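Local structure of ABC-type phosphate transport system, periplasmic component (Lactobacillus brevis, 4ECF) at residues 43-48 / 63-68; 103-108 / 122-127; 134-139 / 204-209. The protein probably serves as the phosphate-binding receptor of a PstSACB-type ABC importer, picking up phosphate for transport across the cytoplasmic membrane. All coordinates share one frame; numbering follows the deposited sequence.

Contact 1 (43-48 / 63-68). With EDO (1,2-ethanediol), chain E.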
ATOM      1  N   THR A  43     -12.847  -1.603  -0.997  1.00 18.79           N
ATOM      2  CA  THR A  43     -13.658  -2.730  -0.567  1.00 19.62           C
ATOM      3  C   THR A  43     -13.546  -2.926   0.969  1.00 19.17           C
ATOM      4  O   THR A  43     -14.550  -3.166   1.649  1.00 19.33           O
ATOM      5  CB  THR A  43     -13.221  -4.001  -1.314  1.00 22.28           C
ATOM      6  OG1 THR A  43     -13.542  -3.873  -2.710  1.00 25.75           O
ATOM      7  CG2 THR A  43     -13.914  -5.207  -0.790  1.00 25.60           C
ATOM      8  N   GLY A  44     -12.352  -2.786   1.526  1.00 17.08           N
ATOM      9  CA  GLY A  44     -12.170  -2.870   2.950  1.00 17.12           C
ATOM     10  C   GLY A  44     -13.047  -1.882   3.698  1.00 17.65           C
ATOM     11  O   GLY A  44     -13.751  -2.246   4.631  1.00 18.26           O
ATOM     12  N   LEU A  45     -12.981  -0.617   3.291  1.00 17.00           N
ATOM     13  CA  LEU A  45     -13.765   0.424   3.912  1.00 16.82           C
ATOM     14  C   LEU A  45     -15.264   0.228   3.702  1.00 16.66           C
ATOM     15  O   LEU A  45     -16.056   0.370   4.638  1.00 17.20           O
ATOM     16  CB  LEU A  45     -13.298   1.808   3.456  1.00 18.18           C
ATOM     17  CG  LEU A  45     -11.879   2.203   3.875  1.00 17.94           C
ATOM     18  CD1 LEU A  45     -11.473   3.497   3.194  1.00 20.50           C
ATOM     19  CD2 LEU A  45     -11.753   2.288   5.400  1.00 18.49           C
ATOM     20  N   SER A  46     -15.670  -0.101   2.481  1.00 16.37           N
ATOM     21  CA  SER A  46     -17.097  -0.329   2.245  1.00 18.31           C
ATOM     22  C   SER A  46     -17.654  -1.508   3.042  1.00 17.13           C
ATOM     23  O   SER A  46     -18.769  -1.419   3.599  1.00 18.47           O
ATOM     24  CB  SER A  46     -17.348  -0.549   0.748  1.00 19.54           C
ATOM     25  OG  SER A  46     -17.070   0.648   0.032  1.00 21.26           O
ATOM     26  N   GLN A  47     -16.880  -2.589   3.156  1.00 17.42           N
ATOM     27  CA  GLN A  47     -17.376  -3.792   3.846  1.00 16.24           C
ATOM     28  C   GLN A  47     -17.419  -3.588   5.370  1.00 16.35           C
ATOM     29  O   GLN A  47     -18.365  -4.018   6.014  1.00 16.69           O
ATOM     30  CB  GLN A  47     -16.544  -5.017   3.509  1.00 17.45           C
ATOM     31  CG  GLN A  47     -16.725  -5.456   2.054  1.00 17.72           C
ATOM     32  CD  GLN A  47     -18.130  -5.928   1.795  1.00 26.26           C
ATOM     33  OE1 GLN A  47     -18.529  -6.967   2.307  1.00 31.83           O
ATOM     34  NE2 GLN A  47     -18.877  -5.172   0.985  1.00 35.09           N
ATOM     35  N   ILE A  48     -16.448  -2.871   5.906  1.00 15.54           N
ATOM     36  CA  ILE A  48     -16.483  -2.624   7.347  1.00 15.84           C
ATOM     37  C   ILE A  48     -17.636  -1.675   7.690  1.00 16.48           C
ATOM     38  O   ILE A  48     -18.350  -1.880   8.697  1.00 17.79           O
ATOM     39  CB  ILE A  48     -15.111  -2.216   7.935  1.00 15.42           C
ATOM     40  CG1 ILE A  48     -15.145  -2.268   9.487  1.00 15.80           C
ATOM     41  CG2 ILE A  48     -14.681  -0.821   7.504  1.00 15.67           C
ATOM     42  CD1 ILE A  48     -15.408  -3.670  10.041  1.00 16.07           C
ATOM     43  N   GLY A  63     -12.215   8.682   6.114  1.00 20.70           N
ATOM     44  CA  GLY A  63     -12.753   9.917   5.516  1.00 25.06           C
ATOM     45  C   GLY A  63     -12.260  10.316   4.131  1.00 25.69           C
ATOM     46  O   GLY A  63     -12.872  11.193   3.500  1.00 27.23           O
ATOM     47  N   GLU A  64     -11.175   9.698   3.656  1.00 25.27           N
ATOM     48  CA  GLU A  64     -10.640   9.913   2.302  1.00 24.73           C
ATOM     49  C   GLU A  64     -11.489   9.313   1.179  1.00 28.56           C
ATOM     50  O   GLU A  64     -11.304   9.665   0.027  1.00 29.83           O
ATOM     51  CB  GLU A  64      -9.196   9.393   2.207  1.00 25.68           C
ATOM     52  CG  GLU A  64      -8.240  10.112   3.157  1.00 28.00           C
ATOM     53  CD  GLU A  64      -6.807   9.683   2.955  1.00 27.44           C
ATOM     54  OE1 GLU A  64      -6.315   9.834   1.815  1.00 30.33           O
ATOM     55  OE2 GLU A  64      -6.186   9.144   3.900  1.00 23.44           O
ATOM     56  N   GLN A  65     -12.390   8.385   1.524  1.00 26.05           N
ATOM     57  CA  GLN A  65     -13.179   7.664   0.531  1.00 25.32           C
ATOM     58  C   GLN A  65     -14.605   8.201   0.539  1.00 26.10           C
ATOM     59  O   GLN A  65     -15.289   8.182   1.566  1.00 22.96           O
ATOM     60  CB  GLN A  65     -13.197   6.160   0.837  1.00 26.65           C
ATOM     61  CG  GLN A  65     -14.031   5.344  -0.159  1.00 28.73           C
ATOM     62  CD  GLN A  65     -13.740   3.860  -0.078  1.00 26.98           C
ATOM     63  OE1 GLN A  65     -12.565   3.465   0.020  1.00 25.18           O
ATOM     64  NE2 GLN A  65     -14.802   3.015  -0.114  1.00 25.42           N
ATOM     65  N   LYS A  66     -15.058   8.704  -0.612  1.00 26.95           N
ATOM     66  CA  LYS A  66     -16.419   9.243  -0.710  1.00 35.44           C
ATOM     67  C   LYS A  66     -17.451   8.187  -0.324  1.00 29.77           C
ATOM     68  O   LYS A  66     -17.357   7.036  -0.759  1.00 33.43           O
ATOM     69  CB  LYS A  66     -16.727   9.747  -2.128  1.00 41.54           C
ATOM     70  CG  LYS A  66     -15.813  10.863  -2.624  1.00 50.74           C
ATOM     71  CD  LYS A  66     -16.496  11.733  -3.691  1.00 61.36           C
ATOM     72  CE  LYS A  66     -15.615  11.985  -4.912  1.00 64.22           C
ATOM     73  NZ  LYS A  66     -14.203  12.325  -4.578  1.00 64.49           N
ATOM     74  N   GLY A  67     -18.405   8.577   0.518  1.00 30.60           N
ATOM     75  CA  GLY A  67     -19.516   7.713   0.937  1.00 30.55           C
ATOM     76  C   GLY A  67     -19.275   6.874   2.181  1.00 31.99           C
ATOM     77  O   GLY A  67     -20.150   6.109   2.608  1.00 29.58           O
ATOM     78  N   ILE A  68     -18.080   6.988   2.755  1.00 27.95           N
ATOM     79  CA  ILE A  68     -17.765   6.302   4.013  1.00 24.82           C
ATOM     80  C   ILE A  68     -17.980   7.275   5.175  1.00 31.12           C
ATOM     81  O   ILE A  68     -17.416   8.388   5.169  1.00 33.86           O
ATOM     82  CB  ILE A  68     -16.292   5.769   4.029  1.00 23.05           C
ATOM     83  CG1 ILE A  68     -16.005   4.841   2.830  1.00 23.97           C
ATOM     84  CG2 ILE A  68     -15.937   5.138   5.386  1.00 24.18           C
ATOM     85  CD1 ILE A  68     -16.721   3.484   2.868  1.00 26.24           C
TER
HETATM   86  C1  EDO E 303     -17.389 -10.945   2.278  1.00 35.47           C
HETATM   87  O1  EDO E 303     -16.706 -12.028   1.637  1.00 50.69           O
HETATM   88  C2  EDO E 303     -16.380  -9.946   2.800  1.00 34.93           C
HETATM   89  O2  EDO E 303     -16.704  -8.580   2.481  1.00 37.83           O
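Ile-68 supplies the apolar half of this contact by laying its CD1 methyl on the helix at Leu-45 and Ser-46. That methyl sits 3.6 Å from Leu-45 O and 3.9 Å from Leu-45 CB, so it packs on backbone as much as on side chain. Beside it, Leu-45 and Gln-65 run alongside each other in opposing senses, and Leu-45 CD1 comes within 3.4 Å of Gln-65 OE1.

The polar part gathers round Gly-42, one turn earlier in the helix. Its carbonyl O accepts a hydrogen bond from Gln-65 NE2 and another from Ser-46 OG. Gln-65 CG is anti to its backbone N (chi1 179°) and the chain runs extended beyond it, reaching across to the helix. Ser-46 OG and Gln-65 NE2 lie 3.3 Å apart.

The loop itself is shaped by a type II turn from Gln-65 to Ile-68. Gly-67 has a positive phi of 90°, where a side chain would jam against the preceding carbonyl, and its own O takes a hydrogen bond from Gln-49 NE2.

The amide bond from Gln-65 to Gly-42 O thus gives the loop a directional hold on the helix, whereas the Ile-68 methyl adds only non-directional packing.

Contact 2 (103-108 / 122-127). With PO4 (phosphate ion), chain B.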
ATOM      1  N   LYS A 103       4.857  13.132 -16.390  1.00 16.71           N
ATOM      2  CA  LYS A 103       4.696  13.157 -17.845  1.00 18.18           C
ATOM      3  C   LYS A 103       4.442  11.760 -18.361  1.00 17.65           C
ATOM      4  O   LYS A 103       3.730  11.605 -19.348  1.00 17.73           O
ATOM      5  CB  LYS A 103       5.886  13.809 -18.547  1.00 20.06           C
ATOM      6  CG  LYS A 103       5.917  15.331 -18.381  1.00 21.01           C
ATOM      7  CD  LYS A 103       7.114  15.899 -19.131  1.00 27.32           C
ATOM      8  CE  LYS A 103       7.057  17.397 -19.254  1.00 36.41           C
ATOM      9  NZ  LYS A 103       8.192  17.817 -20.123  1.00 39.12           N
ATOM     10  N   ILE A 104       5.060  10.745 -17.770  1.00 16.40           N
ATOM     11  CA  ILE A 104       4.770   9.364 -18.204  1.00 16.28           C
ATOM     12  C   ILE A 104       3.344   8.950 -17.875  1.00 17.01           C
ATOM     13  O   ILE A 104       2.628   8.425 -18.732  1.00 19.25           O
ATOM     14  CB  ILE A 104       5.831   8.366 -17.655  1.00 16.22           C
ATOM     15  CG1 ILE A 104       7.157   8.622 -18.401  1.00 17.91           C
ATOM     16  CG2 ILE A 104       5.353   6.897 -17.749  1.00 18.46           C
ATOM     17  CD1 ILE A 104       8.369   7.874 -17.881  1.00 20.09           C
ATOM     18  N   PHE A 105       2.926   9.160 -16.639  1.00 15.80           N
ATOM     19  CA  PHE A 105       1.581   8.721 -16.217  1.00 17.05           C
ATOM     20  C   PHE A 105       0.440   9.538 -16.837  1.00 19.47           C
ATOM     21  O   PHE A 105      -0.676   9.026 -16.957  1.00 22.69           O
ATOM     22  CB  PHE A 105       1.492   8.626 -14.688  1.00 18.51           C
ATOM     23  CG  PHE A 105       1.927   7.276 -14.160  1.00 17.36           C
ATOM     24  CD1 PHE A 105       1.017   6.238 -14.073  1.00 17.41           C
ATOM     25  CD2 PHE A 105       3.256   7.006 -13.876  1.00 18.56           C
ATOM     26  CE1 PHE A 105       1.416   4.971 -13.621  1.00 18.66           C
ATOM     27  CE2 PHE A 105       3.664   5.762 -13.433  1.00 17.86           C
ATOM     28  CZ  PHE A 105       2.737   4.731 -13.327  1.00 19.16           C
ATOM     29  N   THR A 106       0.722  10.774 -17.242  1.00 19.74           N
ATOM     30  CA  THR A 106      -0.259  11.561 -17.978  1.00 19.77           C
ATOM     31  C   THR A 106      -0.267  11.313 -19.469  1.00 20.11           C
ATOM     32  O   THR A 106      -1.117  11.897 -20.191  1.00 22.07           O
ATOM     33  CB  THR A 106      -0.114  13.056 -17.699  1.00 22.91           C
ATOM     34  OG1 THR A 106       1.152  13.468 -18.166  1.00 27.06           O
ATOM     35  CG2 THR A 106      -0.307  13.335 -16.195  1.00 26.50           C
ATOM     36  N   GLY A 107       0.703  10.555 -19.992  1.00 19.45           N
ATOM     37  CA  GLY A 107       0.770  10.274 -21.428  1.00 21.23           C
ATOM     38  C   GLY A 107       1.515  11.285 -22.279  1.00 21.63           C
ATOM     39  O   GLY A 107       1.482  11.213 -23.508  1.00 24.76           O
ATOM     40  N   GLN A 108       2.154  12.268 -21.664  1.00 19.01           N
ATOM     41  CA  GLN A 108       2.940  13.238 -22.403  1.00 22.97           C
ATOM     42  C   GLN A 108       4.239  12.663 -22.971  1.00 22.72           C
ATOM     43  O   GLN A 108       4.718  13.112 -23.996  1.00 25.50           O
ATOM     44  CB  GLN A 108       3.284  14.425 -21.505  1.00 24.80           C
ATOM     45  CG  GLN A 108       2.060  15.219 -21.077  1.00 22.36           C
ATOM     46  CD  GLN A 108       2.442  16.253 -20.077  1.00 24.68           C
ATOM     47  OE1 GLN A 108       3.063  17.254 -20.438  1.00 26.48           O
ATOM     48  NE2 GLN A 108       2.161  15.996 -18.814  1.00 24.53           N
ATOM     49  N   ILE A 122       5.999   2.908 -23.956  1.00 21.69           N
ATOM     50  CA  ILE A 122       5.636   2.756 -22.548  1.00 19.02           C
ATOM     51  C   ILE A 122       4.239   2.143 -22.444  1.00 20.64           C
ATOM     52  O   ILE A 122       3.339   2.517 -23.225  1.00 21.21           O
ATOM     53  CB  ILE A 122       5.663   4.104 -21.823  1.00 18.50           C
ATOM     54  CG1 ILE A 122       7.056   4.716 -21.924  1.00 18.35           C
ATOM     55  CG2 ILE A 122       5.130   3.957 -20.383  1.00 19.70           C
ATOM     56  CD1 ILE A 122       7.203   6.079 -21.250  1.00 19.61           C
ATOM     57  N   VAL A 123       4.060   1.194 -21.522  1.00 17.85           N
ATOM     58  CA  VAL A 123       2.758   0.630 -21.237  1.00 18.18           C
ATOM     59  C   VAL A 123       2.420   0.931 -19.799  1.00 18.36           C
ATOM     60  O   VAL A 123       3.024   0.339 -18.874  1.00 17.67           O
ATOM     61  CB  VAL A 123       2.756  -0.916 -21.438  1.00 20.84           C
ATOM     62  CG1 VAL A 123       1.393  -1.509 -21.081  1.00 20.86           C
ATOM     63  CG2 VAL A 123       3.164  -1.281 -22.864  1.00 21.34           C
ATOM     64  N   LEU A 124       1.461   1.829 -19.592  1.00 19.83           N
ATOM     65  CA  LEU A 124       1.014   2.155 -18.243  1.00 18.19           C
ATOM     66  C   LEU A 124       0.138   1.029 -17.734  1.00 18.99           C
ATOM     67  O   LEU A 124      -0.762   0.540 -18.442  1.00 20.75           O
ATOM     68  CB  LEU A 124       0.223   3.486 -18.223  1.00 20.57           C
ATOM     69  CG  LEU A 124       0.974   4.724 -18.698  1.00 20.79           C
ATOM     70  CD1 LEU A 124       0.013   5.909 -18.725  1.00 22.61           C
ATOM     71  CD2 LEU A 124       2.217   5.005 -17.864  1.00 19.03           C
ATOM     72  N   ILE A 125       0.407   0.621 -16.496  1.00 17.17           N
ATOM     73  CA  ILE A 125      -0.447  -0.327 -15.786  1.00 19.38           C
ATOM     74  C   ILE A 125      -0.943   0.359 -14.517  1.00 18.50           C
ATOM     75  O   ILE A 125      -0.151   0.846 -13.724  1.00 18.86           O
ATOM     76  CB  ILE A 125       0.327  -1.624 -15.444  1.00 20.89           C
ATOM     77  CG1 ILE A 125       0.976  -2.230 -16.700  1.00 23.69           C
ATOM     78  CG2 ILE A 125      -0.585  -2.621 -14.734  1.00 27.14           C
ATOM     79  CD1 ILE A 125       0.008  -2.817 -17.681  1.00 27.27           C
ATOM     80  N   ASN A 126      -2.255   0.430 -14.340  1.00 17.86           N
ATOM     81  CA  ASN A 126      -2.830   1.095 -13.172  1.00 19.65           C
ATOM     82  C   ASN A 126      -3.574   0.101 -12.311  1.00 19.41           C
ATOM     83  O   ASN A 126      -3.952  -0.996 -12.761  1.00 20.40           O
ATOM     84  CB  ASN A 126      -3.806   2.202 -13.610  1.00 20.08           C
ATOM     85  CG  ASN A 126      -3.096   3.498 -13.902  1.00 24.85           C
ATOM     86  OD1 ASN A 126      -3.226   4.036 -14.995  1.00 32.31           O
ATOM     87  ND2 ASN A 126      -2.390   4.021 -12.933  1.00 22.06           N
ATOM     88  N   ARG A 127      -3.792   0.474 -11.047  1.00 18.28           N
ATOM     89  CA  ARG A 127      -4.799  -0.192 -10.284  1.00 19.29           C
ATOM     90  C   ARG A 127      -6.139   0.477 -10.529  1.00 20.32           C
ATOM     91  O   ARG A 127      -6.212   1.635 -10.982  1.00 23.38           O
ATOM     92  CB  ARG A 127      -4.445  -0.133  -8.787  1.00 18.30           C
ATOM     93  CG  ARG A 127      -3.195  -0.910  -8.403  1.00 20.24           C
ATOM     94  CD  ARG A 127      -3.415  -2.426  -8.263  1.00 20.44           C
ATOM     95  NE  ARG A 127      -4.551  -2.658  -7.380  1.00 20.03           N
ATOM     96  CZ  ARG A 127      -4.484  -2.573  -6.060  1.00 18.42           C
ATOM     97  NH1 ARG A 127      -3.327  -2.320  -5.463  1.00 19.90           N
ATOM     98  NH2 ARG A 127      -5.571  -2.710  -5.346  1.00 17.94           N
TER
HETATM   99  P   PO4 B 300      -4.629  -1.425  -2.144  1.00 16.89           P
HETATM  100  O1  PO4 B 300      -3.900  -0.680  -3.256  1.00 18.46           O
HETATM  101  O2  PO4 B 300      -5.771  -0.666  -1.574  1.00 15.66           O
HETATM  102  O3  PO4 B 300      -5.033  -2.813  -2.560  1.00 16.14           O
HETATM  103  O4  PO4 B 300      -3.589  -1.682  -0.947  1.00 16.24           O
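Phe-105 and Leu-124 mark the closest approach of the two backbones, their CA atoms 6.9 Å apart, where the end of helix 98-105 lies against strand 123-127 and a Schellman motif at Gly-107, with its positive phi, turns the chain away. Leu-124 is the central side chain. Its CD2 makes a CH-pi contact over the centre of the Phe-105 ring, 4.2 Å from the centroid and 12° off the normal, and also lies 3.7 Å from Ile-104 CG2. Ile-104 and Ile-122 cross at about a right angle, with CG1 of the former 3.8 Å from CD1 of the latter. Asn-126 ND2 stands at the ring edge, 4.0 Å from Phe-105 CE1, and donates to Tyr-172 OH.

Beyond this packing, Arg-127 bends at chi2 and chi3, and its guanidinium grips the phosphate twice. Arg-127 NH2 reaches phosphate O3 at 2.8 Å (N-H...O 164°), in the guanidinium plane, while NH1 makes a weak bond to O1. An alanine here would probably leave O1 and O3 without these two donors and the anion less well neutralised. Thr-12, Ala-13, Thr-41, Ser-131, Gly-132 and Thr-133 complete the site, a set of hydroxyls and backbone amides as in PstS-type phosphate-binding proteins.

Contact 3 (134-139 / 204-209)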
ATOM      1  N   ARG A 134      -3.024   3.324  -5.350  1.00 17.23           N
ATOM      2  CA  ARG A 134      -3.227   4.291  -6.391  1.00 16.58           C
ATOM      3  C   ARG A 134      -3.469   5.718  -5.828  1.00 19.51           C
ATOM      4  O   ARG A 134      -2.864   6.664  -6.299  1.00 18.17           O
ATOM      5  CB  ARG A 134      -4.347   3.895  -7.337  1.00 16.73           C
ATOM      6  CG  ARG A 134      -4.642   4.960  -8.392  1.00 17.74           C
ATOM      7  CD  ARG A 134      -5.610   4.453  -9.425  1.00 21.29           C
ATOM      8  NE  ARG A 134      -5.898   5.518 -10.387  1.00 22.89           N
ATOM      9  CZ  ARG A 134      -6.532   5.314 -11.530  1.00 25.18           C
ATOM     10  NH1 ARG A 134      -6.914   4.106 -11.855  1.00 23.76           N
ATOM     11  NH2 ARG A 134      -6.750   6.331 -12.355  1.00 28.78           N
ATOM     12  N   ALA A 135      -4.331   5.857  -4.807  1.00 17.59           N
ATOM     13  CA  ALA A 135      -4.588   7.167  -4.219  1.00 19.21           C
ATOM     14  C   ALA A 135      -3.323   7.807  -3.680  1.00 19.35           C
ATOM     15  O   ALA A 135      -3.068   8.988  -3.865  1.00 18.19           O
ATOM     16  CB  ALA A 135      -5.668   7.065  -3.149  1.00 19.99           C
ATOM     17  N   THR A 136      -2.513   6.994  -3.001  1.00 18.32           N
ATOM     18  CA  THR A 136      -1.282   7.489  -2.366  1.00 17.56           C
ATOM     19  C   THR A 136      -0.279   7.888  -3.420  1.00 16.87           C
ATOM     20  O   THR A 136       0.378   8.938  -3.324  1.00 17.78           O
ATOM     21  CB  THR A 136      -0.707   6.423  -1.390  1.00 18.92           C
ATOM     22  OG1 THR A 136      -1.694   6.152  -0.387  1.00 18.14           O
ATOM     23  CG2 THR A 136       0.520   6.982  -0.705  1.00 20.69           C
ATOM     24  N   PHE A 137      -0.228   7.101  -4.491  1.00 17.97           N
ATOM     25  CA  PHE A 137       0.728   7.322  -5.568  1.00 16.43           C
ATOM     26  C   PHE A 137       0.368   8.617  -6.325  1.00 16.90           C
ATOM     27  O   PHE A 137       1.236   9.480  -6.572  1.00 16.80           O
ATOM     28  CB  PHE A 137       0.783   6.109  -6.506  1.00 16.34           C
ATOM     29  CG  PHE A 137       1.790   6.259  -7.625  1.00 17.37           C
ATOM     30  CD1 PHE A 137       3.143   6.163  -7.362  1.00 19.14           C
ATOM     31  CD2 PHE A 137       1.381   6.499  -8.947  1.00 19.64           C
ATOM     32  CE1 PHE A 137       4.088   6.262  -8.384  1.00 19.48           C
ATOM     33  CE2 PHE A 137       2.329   6.628  -9.966  1.00 20.44           C
ATOM     34  CZ  PHE A 137       3.669   6.498  -9.686  1.00 18.92           C
ATOM     35  N   GLU A 138      -0.917   8.803  -6.600  1.00 17.35           N
ATOM     36  CA  GLU A 138      -1.352  10.043  -7.301  1.00 17.05           C
ATOM     37  C   GLU A 138      -1.076  11.290  -6.465  1.00 19.99           C
ATOM     38  O   GLU A 138      -0.573  12.295  -6.978  1.00 20.11           O
ATOM     39  CB  GLU A 138      -2.829   9.919  -7.774  1.00 22.40           C
ATOM     40  CG  GLU A 138      -2.975   8.800  -8.840  1.00 22.69           C
ATOM     41  CD  GLU A 138      -4.282   8.744  -9.640  1.00 33.46           C
ATOM     42  OE1 GLU A 138      -5.307   9.242  -9.149  1.00 33.21           O
ATOM     43  OE2 GLU A 138      -4.292   8.138 -10.746  1.00 38.30           O
ATOM     44  N   GLN A 139      -1.385  11.214  -5.158  1.00 17.52           N
ATOM     45  CA  GLN A 139      -1.216  12.356  -4.306  1.00 20.09           C
ATOM     46  C   GLN A 139       0.278  12.695  -4.070  1.00 19.89           C
ATOM     47  O   GLN A 139       0.673  13.847  -4.191  1.00 21.51           O
ATOM     48  CB  GLN A 139      -1.951  12.155  -2.990  1.00 22.54           C
ATOM     49  CG  GLN A 139      -1.745  13.301  -2.010  1.00 24.26           C
ATOM     50  CD  GLN A 139      -2.756  13.282  -0.864  1.00 27.03           C
ATOM     51  OE1 GLN A 139      -3.456  12.276  -0.639  1.00 27.87           O
ATOM     52  NE2 GLN A 139      -2.851  14.404  -0.147  1.00 28.48           N
ATOM     53  N   ILE A 204       6.364   8.930  -0.924  1.00 18.41           N
ATOM     54  CA  ILE A 204       5.220   8.053  -1.307  1.00 16.52           C
ATOM     55  C   ILE A 204       5.091   6.890  -0.303  1.00 16.66           C
ATOM     56  O   ILE A 204       5.767   5.872  -0.422  1.00 16.22           O
ATOM     57  CB  ILE A 204       5.323   7.512  -2.761  1.00 17.50           C
ATOM     58  CG1 ILE A 204       5.960   8.518  -3.731  1.00 18.48           C
ATOM     59  CG2 ILE A 204       3.929   7.076  -3.196  1.00 17.31           C
ATOM     60  CD1 ILE A 204       6.087   7.942  -5.134  1.00 16.90           C
ATOM     61  N   TRP A 205       4.188   7.067   0.678  1.00 18.28           N
ATOM     62  CA  TRP A 205       4.001   6.135   1.773  1.00 17.93           C
ATOM     63  C   TRP A 205       2.673   6.475   2.381  1.00 18.46           C
ATOM     64  O   TRP A 205       2.148   7.607   2.211  1.00 15.29           O
ATOM     65  CB  TRP A 205       5.123   6.176   2.811  1.00 17.16           C
ATOM     66  CG  TRP A 205       5.363   7.515   3.449  1.00 16.96           C
ATOM     67  CD1 TRP A 205       6.337   8.442   3.128  1.00 18.09           C
ATOM     68  CD2 TRP A 205       4.696   8.029   4.622  1.00 18.50           C
ATOM     69  NE1 TRP A 205       6.280   9.517   3.974  1.00 18.36           N
ATOM     70  CE2 TRP A 205       5.301   9.335   4.901  1.00 20.11           C
ATOM     71  CE3 TRP A 205       3.633   7.585   5.419  1.00 17.95           C
ATOM     72  CZ2 TRP A 205       4.890  10.116   5.965  1.00 20.73           C
ATOM     73  CZ3 TRP A 205       3.242   8.394   6.501  1.00 21.35           C
ATOM     74  CH2 TRP A 205       3.859   9.636   6.749  1.00 19.50           C
ATOM     75  N   SER A 206       2.098   5.528   3.098  1.00 17.39           N
ATOM     76  CA  SER A 206       0.888   5.823   3.878  1.00 19.06           C
ATOM     77  C   SER A 206       0.867   5.033   5.179  1.00 17.08           C
ATOM     78  O   SER A 206       1.616   4.077   5.337  1.00 17.79           O
ATOM     79  CB  SER A 206      -0.393   5.544   3.091  1.00 21.43           C
ATOM     80  OG  SER A 206      -0.634   4.150   2.968  1.00 23.73           O
ATOM     81  N   TYR A 207      -0.056   5.407   6.061  1.00 19.22           N
ATOM     82  CA  TYR A 207      -0.318   4.637   7.261  1.00 17.88           C
ATOM     83  C   TYR A 207      -1.220   3.461   6.870  1.00 17.16           C
ATOM     84  O   TYR A 207      -2.032   3.566   5.954  1.00 20.31           O
ATOM     85  CB  TYR A 207      -1.003   5.481   8.356  1.00 18.90           C
ATOM     86  CG  TYR A 207      -0.154   6.649   8.835  1.00 18.27           C
ATOM     87  CD1 TYR A 207       0.916   6.464   9.712  1.00 18.50           C
ATOM     88  CD2 TYR A 207      -0.433   7.940   8.399  1.00 18.02           C
ATOM     89  CE1 TYR A 207       1.697   7.554  10.139  1.00 18.71           C
ATOM     90  CE2 TYR A 207       0.347   9.023   8.815  1.00 20.75           C
ATOM     91  CZ  TYR A 207       1.398   8.808   9.719  1.00 21.19           C
ATOM     92  OH  TYR A 207       2.187   9.892  10.148  1.00 21.62           O
ATOM     93  N   GLU A 208      -0.992   2.341   7.535  1.00 16.89           N
ATOM     94  CA  GLU A 208      -1.815   1.121   7.410  1.00 17.32           C
ATOM     95  C   GLU A 208      -2.782   1.036   8.562  1.00 17.26           C
ATOM     96  O   GLU A 208      -2.385   1.168   9.746  1.00 17.19           O
ATOM     97  CB  GLU A 208      -0.935  -0.115   7.403  1.00 19.07           C
ATOM     98  CG  GLU A 208       0.021  -0.196   6.216  1.00 19.38           C
ATOM     99  CD  GLU A 208      -0.655  -0.507   4.901  1.00 20.89           C
ATOM    100  OE1 GLU A 208      -1.609   0.228   4.518  1.00 19.83           O
ATOM    101  OE2 GLU A 208      -0.202  -1.482   4.271  1.00 20.34           O
ATOM    102  N   HIS A 209      -4.060   0.777   8.235  1.00 16.75           N
ATOM    103  CA  HIS A 209      -5.171   0.853   9.194  1.00 15.72           C
ATOM    104  C   HIS A 209      -5.936  -0.454   9.271  1.00 15.57           C
ATOM    105  O   HIS A 209      -6.220  -1.075   8.214  1.00 15.93           O
ATOM    106  CB  HIS A 209      -6.172   1.899   8.750  1.00 15.39           C
ATOM    107  CG  HIS A 209      -5.616   3.270   8.548  1.00 17.34           C
ATOM    108  ND1 HIS A 209      -5.866   4.293   9.395  1.00 18.78           N
ATOM    109  CD2 HIS A 209      -4.944   3.795   7.469  1.00 18.84           C
ATOM    110  CE1 HIS A 209      -5.319   5.441   8.886  1.00 17.71           C
ATOM    111  NE2 HIS A 209      -4.732   5.120   7.710  1.00 17.86           N
TER
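Thr-136 turns its methyl onto the strand: CG2 lies 3.4 Å from Trp-205 O, and OG1 is 3.8 Å from Ser-206 CB. Ile-204 packs against the helix backbone. Its CG2 meets Phe-137 CA at 4.0 Å and lies equally close to Thr-136 O, so a branch methyl rests on the peptide between these two residues. The other branch carries CD1 to the Phe-137 ring, 4.1 Å from CD1 of that ring; the two side chains cross obliquely and the methyl comes up to the ring at a slant. No hydrogen bond joins the two segments, and the contact is held by carbon packing.

Three polar partners one shell out position these groups. With Thr-136 CG2 anti to its backbone N, OG1 (chi1 -60°) sits beside that N and bonds back to Gly-132 O, which leaves the methyl for the strand. Ser-206 OG is tied to Asp-59 O, and Trp-205 O receives Arg-252 NH1.

Separately, on the helix's far flank, Arg-134 NE and Glu-138 OE2 form a salt bridge at 3.1 Å, one turn apart, with the donor 62° out of the carboxylate plane. Within the strand, Trp-205 CZ3 lies 3.7 Å above the plane of the Tyr-207 ring, offset toward its rim.

Helix 132-140 thus packs on the start of strand 205-213. That strand pairs antiparallel with strand 73-87, Ser-206 bonding to Val-81, and Ile-204, just before the strand, already bonds to Ile-83. Thr-136 also touches Ile-83, while the Phe-137 ring stacks on Tyr-172 of strand 169-174.

From the N terminus, contact 1 comes first, closing a loop of 14 residues that carries strand 55-58 and joining helix 41-50 to the loop before strand 73-87. Contact 2 follows, bringing helix 98-105 onto strand 123-127 across 13 residues without helix or strand. Contact 3 spans 64 residues and ties helix 132-140 to strand 205-213, which shares one mixed sheet with strand 123-127. The three are in series; none nests or crosses. Contacts 2 and 3 touch: Arg-127 O lies 2.7 Å from Arg-134 NH1, a probable hydrogen bond, and the rings of Phe-105 and Phe-137 meet edge-to-face. Contact 1 touches neither, but its helix brings Thr-41 to the phosphate held by Arg-127 and Gly-132.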